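Local atomic coordinates of phosphomethylpyrimidine kinase (Pyrococcus furiosus, PDB entry 2PB9), a protein that probably phosphorylates hydroxymethylpyrimidine and its monophosphate and, through the C-terminal ThiN domain described here, probably condenses the pyrimidine and thiazole halves into thiamine monophosphate. Residues N14-F19 with G55-Y60; V25-E30 with E181-L186; R80-Y85 with R93-I98. One frame throughout, in Å; residues are numbered along the deposited sequence.

Contact 3 lies closest to the middle of the ThiN domain, about 5 Å between the two centres, and sets helix 77-86 on the central strand 94-98. Contacts 1 and 2 lie about 13 and 11 Å out. Contacts 1 and 3 are buried; contact 2 is partly buried and has an exposed arginine at its margin. All three meet through aliphatic groups, joined in contact 1 by a phenyl ring and in contact 3 by main-chain atoms. Contacts 1 and 2 are joined by the Glu18-Lys184 salt bridge, a probable hydrogen bond from Lys59 NZ to Ile28 O, and Phe19 resting on Ile183 of helix 176-185, while Ile98 of contact 3 packs on Leu27 and Leu186.

Contact 1: N14-F19 with G55-Y60. With PO4 (phosphate ion), chain C.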
loop_
_atom_site.group_PDB
_atom_site.type_symbol
_atom_site.label_atom_id
_atom_site.label_comp_id
_atom_site.label_asym_id
_atom_site.label_seq_id
_atom_site.Cartn_x
_atom_site.Cartn_y
_atom_site.Cartn_z
ATOM N N ASN A 14 14.995 -22.019 -28.310
ATOM C CA ASN A 14 14.467 -23.372 -28.157
ATOM C C ASN A 14 13.666 -23.460 -26.868
ATOM O O ASN A 14 12.526 -23.936 -26.864
ATOM C CB ASN A 14 15.588 -24.419 -28.104
ATOM C CG ASN A 14 16.306 -24.592 -29.434
ATOM O OD1 ASN A 14 15.676 -24.691 -30.495
ATOM N ND2 ASN A 14 17.636 -24.645 -29.383
ATOM N N ALA A 15 14.271 -23.001 -25.774
ATOM C CA ALA A 15 13.621 -23.033 -24.467
ATOM C C ALA A 15 12.255 -22.363 -24.537
ATOM O O ALA A 15 11.275 -22.877 -24.008
ATOM C CB ALA A 15 14.501 -22.341 -23.424
ATOM N N VAL A 16 12.197 -21.213 -25.196
ATOM C CA VAL A 16 10.949 -20.481 -25.349
ATOM C C VAL A 16 9.920 -21.336 -26.088
ATOM O O VAL A 16 8.731 -21.322 -25.761
ATOM C CB VAL A 16 11.181 -19.162 -26.131
ATOM C CG1 VAL A 16 9.857 -18.482 -26.420
ATOM C CG2 VAL A 16 12.085 -18.237 -25.329
ATOM N N ARG A 17 10.381 -22.079 -27.090
ATOM C CA ARG A 17 9.486 -22.931 -27.852
ATOM C C ARG A 17 9.023 -24.068 -26.946
ATOM O O ARG A 17 7.849 -24.424 -26.928
ATOM C CB ARG A 17 10.183 -23.488 -29.099
ATOM C CG ARG A 17 9.219 -23.693 -30.272
ATOM C CD ARG A 17 9.761 -24.577 -31.407
ATOM N NE ARG A 17 10.992 -24.077 -32.028
ATOM C CZ ARG A 17 12.220 -24.330 -31.579
ATOM N NH1 ARG A 17 12.396 -25.087 -30.496
ATOM N NH2 ARG A 17 13.277 -23.831 -32.213
ATOM N N GLU A 18 9.943 -24.633 -26.175
ATOM C CA GLU A 18 9.552 -25.709 -25.286
ATOM C C GLU A 18 8.701 -25.177 -24.126
ATOM O O GLU A 18 7.762 -25.831 -23.678
ATOM C CB GLU A 18 10.779 -26.454 -24.753
ATOM C CG GLU A 18 10.402 -27.609 -23.835
ATOM C CD GLU A 18 11.575 -28.500 -23.469
ATOM O OE1 GLU A 18 12.648 -27.968 -23.116
ATOM O OE2 GLU A 18 11.423 -29.739 -23.516
ATOM N N PHE A 19 9.055 -23.988 -23.639
ATOM C CA PHE A 19 8.237 -23.418 -22.582
ATOM C C PHE A 19 6.765 -23.334 -22.963
ATOM O O PHE A 19 5.893 -23.778 -22.260
ATOM C CB PHE A 19 8.748 -22.032 -22.193
ATOM C CG PHE A 19 7.868 -21.331 -21.204
ATOM C CD1 PHE A 19 7.869 -21.707 -19.871
ATOM C CD2 PHE A 19 7.036 -20.303 -21.608
ATOM C CE1 PHE A 19 7.056 -21.065 -18.957
ATOM C CE2 PHE A 19 6.220 -19.658 -20.699
ATOM C CZ PHE A 19 6.229 -20.039 -19.372
ATOM N N GLY A 55 8.303 -8.551 -26.582
ATOM C CA GLY A 55 6.868 -8.555 -26.380
ATOM C C GLY A 55 6.485 -9.564 -25.318
ATOM O O GLY A 55 5.311 -9.725 -25.005
ATOM N N ARG A 56 7.489 -10.248 -24.774
ATOM C CA ARG A 56 7.296 -11.258 -23.735
ATOM C C ARG A 56 6.375 -12.394 -24.174
ATOM O O ARG A 56 6.078 -12.548 -25.357
ATOM C CB ARG A 56 6.745 -10.596 -22.469
ATOM C CG ARG A 56 7.602 -9.440 -21.986
ATOM C CD ARG A 56 6.903 -8.643 -20.909
ATOM N NE ARG A 56 7.521 -7.342 -20.672
ATOM C CZ ARG A 56 6.846 -6.278 -20.247
ATOM N NH1 ARG A 56 5.542 -6.370 -20.025
ATOM N NH2 ARG A 56 7.466 -5.125 -20.033
ATOM N N ILE A 57 5.948 -13.201 -23.211
ATOM C CA ILE A 57 5.044 -14.316 -23.482
ATOM C C ILE A 57 3.806 -14.068 -22.619
ATOM O O ILE A 57 3.901 -13.991 -21.392
ATOM C CB ILE A 57 5.696 -15.659 -23.105
ATOM C CG1 ILE A 57 7.135 -15.690 -23.629
ATOM C CG2 ILE A 57 4.903 -16.814 -23.710
ATOM C CD1 ILE A 57 7.937 -16.906 -23.199
ATOM N N VAL A 58 2.653 -13.935 -23.268
ATOM C CA VAL A 58 1.401 -13.636 -22.569
ATOM C C VAL A 58 0.355 -14.754 -22.618
ATOM O O VAL A 58 0.449 -15.671 -23.443
ATOM C CB VAL A 58 0.776 -12.349 -23.167
ATOM C CG1 VAL A 58 1.806 -11.241 -23.186
ATOM C CG2 VAL A 58 0.296 -12.599 -24.590
ATOM N N LYS A 59 -0.635 -14.682 -21.725
ATOM C CA LYS A 59 -1.701 -15.684 -21.726
ATOM C C LYS A 59 -2.432 -15.506 -23.045
ATOM O O LYS A 59 -2.816 -14.391 -23.413
ATOM C CB LYS A 59 -2.719 -15.472 -20.597
ATOM C CG LYS A 59 -2.234 -15.693 -19.170
ATOM C CD LYS A 59 -3.447 -15.905 -18.238
ATOM C CE LYS A 59 -3.124 -15.707 -16.731
ATOM N NZ LYS A 59 -2.232 -16.741 -16.055
ATOM N N TYR A 60 -2.611 -16.592 -23.777
ATOM C CA TYR A 60 -3.327 -16.477 -25.022
ATOM C C TYR A 60 -4.713 -17.045 -24.720
ATOM O O TYR A 60 -5.465 -16.454 -23.944
ATOM C CB TYR A 60 -2.593 -17.237 -26.126
ATOM C CG TYR A 60 -2.941 -16.742 -27.510
ATOM C CD1 TYR A 60 -3.142 -15.383 -27.755
ATOM C CD2 TYR A 60 -3.099 -17.633 -28.571
ATOM C CE1 TYR A 60 -3.503 -14.926 -29.029
ATOM C CE2 TYR A 60 -3.455 -17.190 -29.840
ATOM C CZ TYR A 60 -3.659 -15.840 -30.064
ATOM O OH TYR A 60 -4.049 -15.416 -31.311
HETATM P P PO4 C . 10.819 -7.197 -19.313
HETATM O O1 PO4 C . 9.836 -7.602 -18.274
HETATM O O2 PO4 C . 10.367 -7.704 -20.642
HETATM O O3 PO4 C . 10.881 -5.694 -19.351
HETATM O O4 PO4 C . 12.155 -7.759 -18.977
#
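Val16 and Phe19 of helix 5-21 face Ile57 of the two-stranded antiparallel pair formed by strands 57-59 and 64-66. The meeting is buried, and one atom, Ile57 CD1, makes both links. It lies 4.1 Å from Val16 CG1 and 3.9 Å from Phe19 CD2, reaching the ring obliquely beside its CD2-CE2 bond. Val16 and Phe19, three residues apart, present neighbouring positions of the helix surface. In both, the touching branch starts opposite the backbone N (chi1 174° in each), whereas Ile57 stretches out through an extended chi2 to bring CD1 between them. Val16 also rests on Ala66, and Phe19 on Ile183, so the first helix of the chain bridges the small strand pair and helix 176-185. On the helix flank Arg17 NH2 donates to Asn14 OD1 (3.1 Å, 157°), with the oxygen almost in the guanidinium plane; the second bond, from NH1, is weak. Next to Ile57, Arg56 runs extended from CG to NE and donates from NE to O2 of a phosphate ion (2.9 Å, 155°), an oxygen lying at the guanidinium edge, near its plane. Ser75 OG and the backbone N of His77 and Leu78, at the start of helix 77-86, also bind this ion, which probably came from the crystallisation liquor. Arg56 NH1 bonds Val31 O and NH2 pairs with Glu30 of a neighbouring subunit, two further bonds that would limit the rotation of the guanidinium.

Contact 2: V25-E30 with E181-L186; sequences VRLIPE and EKIKML
Leu27 and Leu186 point at each other tip to tip, methyl against methyl. Leu186 CD2 meets both ends of the fork, 3.5 Å from Leu27 CD1 and 3.6 Å from Leu27 CD2. Leu27 CG stands opposite its own carbonyl carbon (chi1 -61°), and an extended chi2 then carries CD1 out toward the helix. Ile183, three residues earlier and on helix 176-185, runs antiparallel alongside Leu27 and offers only CG2, 4.0 Å from Leu27 CD1. Leu27 thus meets two side chains three residues apart in the C-terminal segment. Leu27 sits within a type I beta turn, Val25 to Ile28, closed by Ile28 N to Val25 O (3.1 Å), in the loop between helix 5-21 and strand 35-38. Helix 102-114 borders the cluster: Ile104 packs on Leu27, and Ile108 on Leu186. An alanine in place of Leu27 is likely to leave Leu186 CD2 and Ile183 CG2 without their methyl partners and to open a gap between loop and helix. At the exposed margin Arg26 bends at chi3 and brings its guanidinium edge toward Leu186 O, with NH1 3.8 Å away, too far for a hydrogen bond. The contact is therefore essentially apolar; at this distance the arginine probably adds little more than a weak attraction to the carbonyl.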
loop_
_atom_site.group_PDB
_atom_site.type_symbol
_atom_site.label_atom_id
_atom_site.label_comp_id
_atom_site.label_asym_id
_atom_site.label_seq_id
_atom_site.Cartn_x
_atom_site.Cartn_y
_atom_site.Cartn_z
ATOM N N VAL A 25 0.157 -21.877 -18.446
ATOM C CA VAL A 25 -0.722 -20.727 -18.338
ATOM C C VAL A 25 -0.853 -20.196 -16.908
ATOM O O VAL A 25 -0.796 -18.986 -16.686
ATOM C CB VAL A 25 -2.127 -21.058 -18.885
ATOM C CG1 VAL A 25 -2.909 -19.775 -19.136
ATOM C CG2 VAL A 25 -1.999 -21.872 -20.163
ATOM N N ARG A 26 -1.017 -21.088 -15.936
ATOM C CA ARG A 26 -1.173 -20.641 -14.557
ATOM C C ARG A 26 0.026 -19.869 -14.038
ATOM O O ARG A 26 -0.102 -19.112 -13.073
ATOM C CB ARG A 26 -1.440 -21.826 -13.623
ATOM C CG ARG A 26 -0.263 -22.768 -13.440
ATOM C CD ARG A 26 -0.650 -23.970 -12.572
ATOM N NE ARG A 26 -0.608 -23.689 -11.134
ATOM C CZ ARG A 26 0.365 -24.099 -10.323
ATOM N NH1 ARG A 26 1.381 -24.810 -10.806
ATOM N NH2 ARG A 26 0.323 -23.802 -9.027
ATOM N N LEU A 27 1.180 -20.051 -14.680
ATOM C CA LEU A 27 2.412 -19.389 -14.253
ATOM C C LEU A 27 2.692 -18.020 -14.879
ATOM O O LEU A 27 3.626 -17.335 -14.477
ATOM C CB LEU A 27 3.613 -20.307 -14.513
ATOM C CG LEU A 27 3.655 -21.670 -13.808
ATOM C CD1 LEU A 27 4.979 -22.375 -14.099
ATOM C CD2 LEU A 27 3.485 -21.475 -12.306
ATOM N N ILE A 28 1.888 -17.618 -15.852
ATOM C CA ILE A 28 2.090 -16.347 -16.530
ATOM C C ILE A 28 1.415 -15.169 -15.834
ATOM O O ILE A 28 0.206 -15.187 -15.621
ATOM C CB ILE A 28 1.544 -16.419 -17.986
ATOM C CG1 ILE A 28 2.263 -17.523 -18.763
ATOM C CG2 ILE A 28 1.718 -15.075 -18.690
ATOM C CD1 ILE A 28 3.669 -17.198 -19.129
ATOM N N PRO A 29 2.184 -14.130 -15.464
ATOM C CA PRO A 29 1.575 -12.968 -14.805
ATOM C C PRO A 29 0.825 -12.103 -15.828
ATOM O O PRO A 29 0.767 -12.444 -17.015
ATOM C CB PRO A 29 2.773 -12.241 -14.200
ATOM C CG PRO A 29 3.880 -12.552 -15.159
ATOM C CD PRO A 29 3.658 -14.021 -15.461
ATOM N N GLU A 30 0.266 -10.984 -15.370
ATOM C CA GLU A 30 -0.479 -10.091 -16.244
ATOM C C GLU A 30 0.415 -9.233 -17.125
ATOM O O GLU A 30 0.038 -8.890 -18.249
ATOM C CB GLU A 30 -1.402 -9.187 -15.423
ATOM C CG GLU A 30 -2.620 -9.903 -14.882
ATOM C CD GLU A 30 -3.493 -10.468 -15.992
ATOM O OE1 GLU A 30 -4.524 -9.838 -16.327
ATOM O OE2 GLU A 30 -3.135 -11.544 -16.538
ATOM N N GLU A 181 14.116 -26.324 -16.787
ATOM C CA GLU A 181 14.006 -27.560 -16.033
ATOM C C GLU A 181 13.350 -27.331 -14.678
ATOM O O GLU A 181 12.575 -28.166 -14.222
ATOM C CB GLU A 181 15.381 -28.216 -15.884
ATOM C CG GLU A 181 16.005 -28.570 -17.244
ATOM C CD GLU A 181 17.273 -29.425 -17.154
ATOM O OE1 GLU A 181 17.168 -30.600 -16.733
ATOM O OE2 GLU A 181 18.368 -28.926 -17.514
ATOM N N LYS A 182 13.638 -26.204 -14.038
ATOM C CA LYS A 182 13.035 -25.907 -12.740
ATOM C C LYS A 182 11.538 -25.714 -12.956
ATOM O O LYS A 182 10.715 -26.136 -12.147
ATOM C CB LYS A 182 13.606 -24.611 -12.149
ATOM C CG LYS A 182 15.103 -24.557 -11.983
ATOM C CD LYS A 182 15.527 -25.005 -10.610
ATOM C CE LYS A 182 17.042 -24.980 -10.473
ATOM N NZ LYS A 182 17.708 -25.884 -11.468
ATOM N N ILE A 183 11.194 -25.055 -14.054
ATOM C CA ILE A 183 9.801 -24.794 -14.371
ATOM C C ILE A 183 9.059 -26.101 -14.583
ATOM O O ILE A 183 7.945 -26.288 -14.083
ATOM C CB ILE A 183 9.679 -23.916 -15.633
ATOM C CG1 ILE A 183 10.331 -22.557 -15.373
ATOM C CG2 ILE A 183 8.214 -23.744 -16.022
ATOM C CD1 ILE A 183 9.723 -21.788 -14.208
ATOM N N LYS A 184 9.682 -27.006 -15.332
ATOM C CA LYS A 184 9.088 -28.305 -15.600
ATOM C C LYS A 184 8.717 -28.976 -14.277
ATOM O O LYS A 184 7.622 -29.529 -14.143
ATOM C CB LYS A 184 10.065 -29.173 -16.402
ATOM C CG LYS A 184 10.097 -28.863 -17.913
ATOM C CD LYS A 184 11.304 -29.512 -18.592
ATOM C CE LYS A 184 10.939 -30.238 -19.888
ATOM N NZ LYS A 184 10.296 -29.353 -20.895
HETATM N N MSE A 185 9.622 -28.905 -13.301
HETATM C CA MSE A 185 9.392 -29.492 -11.979
HETATM C C MSE A 185 8.141 -28.898 -11.348
HETATM O O MSE A 185 7.299 -29.610 -10.789
HETATM C CB MSE A 185 10.563 -29.199 -11.041
HETATM C CG MSE A 185 11.844 -29.954 -11.305
HETATM SE SE MSE A 185 13.212 -29.390 -10.029
HETATM C CE MSE A 185 14.505 -28.649 -11.281
ATOM N N LEU A 186 8.047 -27.576 -11.440
ATOM C CA LEU A 186 6.936 -26.819 -10.878
ATOM C C LEU A 186 5.579 -27.364 -11.296
ATOM O O LEU A 186 4.553 -26.986 -10.741
ATOM C CB LEU A 186 7.058 -25.351 -11.289
ATOM C CG LEU A 186 6.193 -24.357 -10.522
ATOM C CD1 LEU A 186 6.464 -24.487 -9.033
ATOM C CD2 LEU A 186 6.497 -22.949 -11.000
#

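Contact 3: R80-Y85 with R93-I98; sequences RAVLTY and RSAINI
On the helix side one methyl, Val82 CG2, makes the contact. With chi1 at 90°, it falls roughly, not exactly, opposite the backbone N and points from helix 77-86 onto the start of strand 94-98. There it meets Ala95 CB at 3.9 Å, methyl to methyl. The same CG2 also lies on the main chain, 3.6 Å from Arg93 C and 3.6 Å from Ser94 O. The backbones come near here, with Val82 CA and Arg93 CA 6.0 Å apart. Ala95 CB points toward the helix, whereas the side chain of Ser94 starts away from it and bonds through OG to Val36 O on strand 35-38.

The polar bonds run within each element or to its neighbours, not between helix and strand. On the helix, Thr84 OG1 donates to Arg80 O (3.0 Å), tilted 31° from the carbonyl plane. That oxygen also takes the regular helical bond from Thr84 N (2.8 Å), and the two donors arrive from opposite faces of its plane. Tyr85 stacks its ring on Phe172 of strand 168-173 and bonds through OH to Pro154 O. Buried Asn97 bonds through its amide to Asn34 N and Gly32 O, in the loop before strand 35-38.

Strand 94-98 lies between strands 35-38 and 168-173, antiparallel to both. Helix 77-86 precedes it and folds back over one face of the mixed sheet, a helix-on-sheet layer of the alpha/beta architecture of this ThiN domain, a member of the AraD-like clan.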
loop_
_atom_site.group_PDB
_atom_site.type_symbol
_atom_site.label_atom_id
_atom_site.label_comp_id
_atom_site.label_asym_id
_atom_site.label_seq_id
_atom_site.Cartn_x
_atom_site.Cartn_y
_atom_site.Cartn_z
ATOM N N ARG A 80 18.109 -6.572 -16.133
ATOM C CA ARG A 80 18.784 -5.883 -15.042
ATOM C C ARG A 80 18.909 -6.835 -13.864
ATOM O O ARG A 80 19.923 -6.857 -13.178
ATOM C CB ARG A 80 18.000 -4.632 -14.623
ATOM C CG ARG A 80 18.335 -3.369 -15.423
ATOM C CD ARG A 80 17.124 -2.806 -16.177
ATOM N NE ARG A 80 16.036 -2.407 -15.283
ATOM C CZ ARG A 80 15.712 -1.147 -14.998
ATOM N NH1 ARG A 80 16.392 -0.138 -15.540
ATOM N NH2 ARG A 80 14.708 -0.894 -14.158
ATOM N N ALA A 81 17.871 -7.626 -13.637
ATOM C CA ALA A 81 17.867 -8.588 -12.547
ATOM C C ALA A 81 18.965 -9.636 -12.726
ATOM O O ALA A 81 19.770 -9.867 -11.816
ATOM C CB ALA A 81 16.510 -9.269 -12.474
ATOM N N VAL A 82 18.989 -10.271 -13.899
ATOM C CA VAL A 82 19.979 -11.300 -14.178
ATOM C C VAL A 82 21.369 -10.686 -14.224
ATOM O O VAL A 82 22.336 -11.288 -13.767
ATOM C CB VAL A 82 19.681 -12.051 -15.518
ATOM C CG1 VAL A 82 20.364 -11.373 -16.689
ATOM C CG2 VAL A 82 20.152 -13.472 -15.425
ATOM N N LEU A 83 21.454 -9.474 -14.755
ATOM C CA LEU A 83 22.721 -8.775 -14.867
ATOM C C LEU A 83 23.276 -8.519 -13.467
ATOM O O LEU A 83 24.447 -8.785 -13.199
ATOM C CB LEU A 83 22.513 -7.462 -15.644
ATOM C CG LEU A 83 23.483 -7.136 -16.804
ATOM C CD1 LEU A 83 23.873 -8.396 -17.559
ATOM C CD2 LEU A 83 22.829 -6.139 -17.749
ATOM N N THR A 84 22.423 -8.027 -12.572
ATOM C CA THR A 84 22.810 -7.746 -11.189
ATOM C C THR A 84 23.159 -9.042 -10.451
ATOM O O THR A 84 24.098 -9.097 -9.645
ATOM C CB THR A 84 21.659 -7.024 -10.441
ATOM O OG1 THR A 84 21.542 -5.686 -10.931
ATOM C CG2 THR A 84 21.898 -7.004 -8.931
ATOM N N TYR A 85 22.388 -10.084 -10.734
ATOM C CA TYR A 85 22.590 -11.383 -10.115
ATOM C C TYR A 85 23.979 -11.915 -10.478
ATOM O O TYR A 85 24.661 -12.505 -9.646
ATOM C CB TYR A 85 21.501 -12.334 -10.605
ATOM C CG TYR A 85 21.460 -13.675 -9.923
ATOM C CD1 TYR A 85 20.550 -13.931 -8.891
ATOM C CD2 TYR A 85 22.275 -14.720 -10.362
ATOM C CE1 TYR A 85 20.446 -15.199 -8.320
ATOM C CE2 TYR A 85 22.182 -15.992 -9.807
ATOM C CZ TYR A 85 21.264 -16.228 -8.788
ATOM O OH TYR A 85 21.164 -17.496 -8.259
ATOM N N ARG A 93 23.419 -16.594 -16.181
ATOM C CA ARG A 93 22.965 -15.565 -17.097
ATOM C C ARG A 93 21.636 -15.832 -17.760
ATOM O O ARG A 93 21.346 -15.296 -18.829
ATOM C CB ARG A 93 24.018 -15.297 -18.163
ATOM C CG ARG A 93 24.906 -16.461 -18.477
ATOM C CD ARG A 93 26.331 -15.973 -18.497
ATOM N NE ARG A 93 27.151 -16.775 -19.388
ATOM C CZ ARG A 93 26.982 -16.844 -20.703
ATOM N NH1 ARG A 93 26.016 -16.153 -21.291
ATOM N NH2 ARG A 93 27.781 -17.614 -21.426
ATOM N N SER A 94 20.827 -16.665 -17.121
ATOM C CA SER A 94 19.504 -16.968 -17.628
ATOM C C SER A 94 18.551 -16.780 -16.461
ATOM O O SER A 94 18.949 -16.890 -15.297
ATOM C CB SER A 94 19.425 -18.407 -18.133
ATOM O OG SER A 94 18.163 -18.652 -18.741
ATOM N N ALA A 95 17.298 -16.480 -16.774
ATOM C CA ALA A 95 16.286 -16.284 -15.747
ATOM C C ALA A 95 14.925 -16.208 -16.413
ATOM O O ALA A 95 14.830 -16.166 -17.638
ATOM C CB ALA A 95 16.564 -14.989 -14.963
ATOM N N ILE A 96 13.879 -16.200 -15.599
ATOM C CA ILE A 96 12.514 -16.100 -16.100
ATOM C C ILE A 96 11.595 -15.624 -14.981
ATOM O O ILE A 96 11.761 -16.007 -13.819
ATOM C CB ILE A 96 12.001 -17.458 -16.641
ATOM C CG1 ILE A 96 10.640 -17.270 -17.297
ATOM C CG2 ILE A 96 11.871 -18.472 -15.513
ATOM C CD1 ILE A 96 10.137 -18.514 -17.985
ATOM N N ASN A 97 10.643 -14.766 -15.309
ATOM C CA ASN A 97 9.740 -14.308 -14.273
ATOM C C ASN A 97 8.360 -14.917 -14.476
ATOM O O ASN A 97 7.801 -14.894 -15.580
ATOM C CB ASN A 97 9.653 -12.769 -14.225
ATOM C CG ASN A 97 9.037 -12.160 -15.479
ATOM O OD1 ASN A 97 9.715 -11.968 -16.489
ATOM N ND2 ASN A 97 7.744 -11.850 -15.415
ATOM N N ILE A 98 7.829 -15.491 -13.404
ATOM C CA ILE A 98 6.516 -16.092 -13.462
ATOM C C ILE A 98 5.619 -15.499 -12.398
ATOM O O ILE A 98 6.084 -14.858 -11.456
ATOM C CB ILE A 98 6.590 -17.607 -13.274
ATOM C CG1 ILE A 98 7.309 -17.940 -11.969
ATOM C CG2 ILE A 98 7.323 -18.232 -14.448
ATOM C CD1 ILE A 98 7.343 -19.439 -11.658
#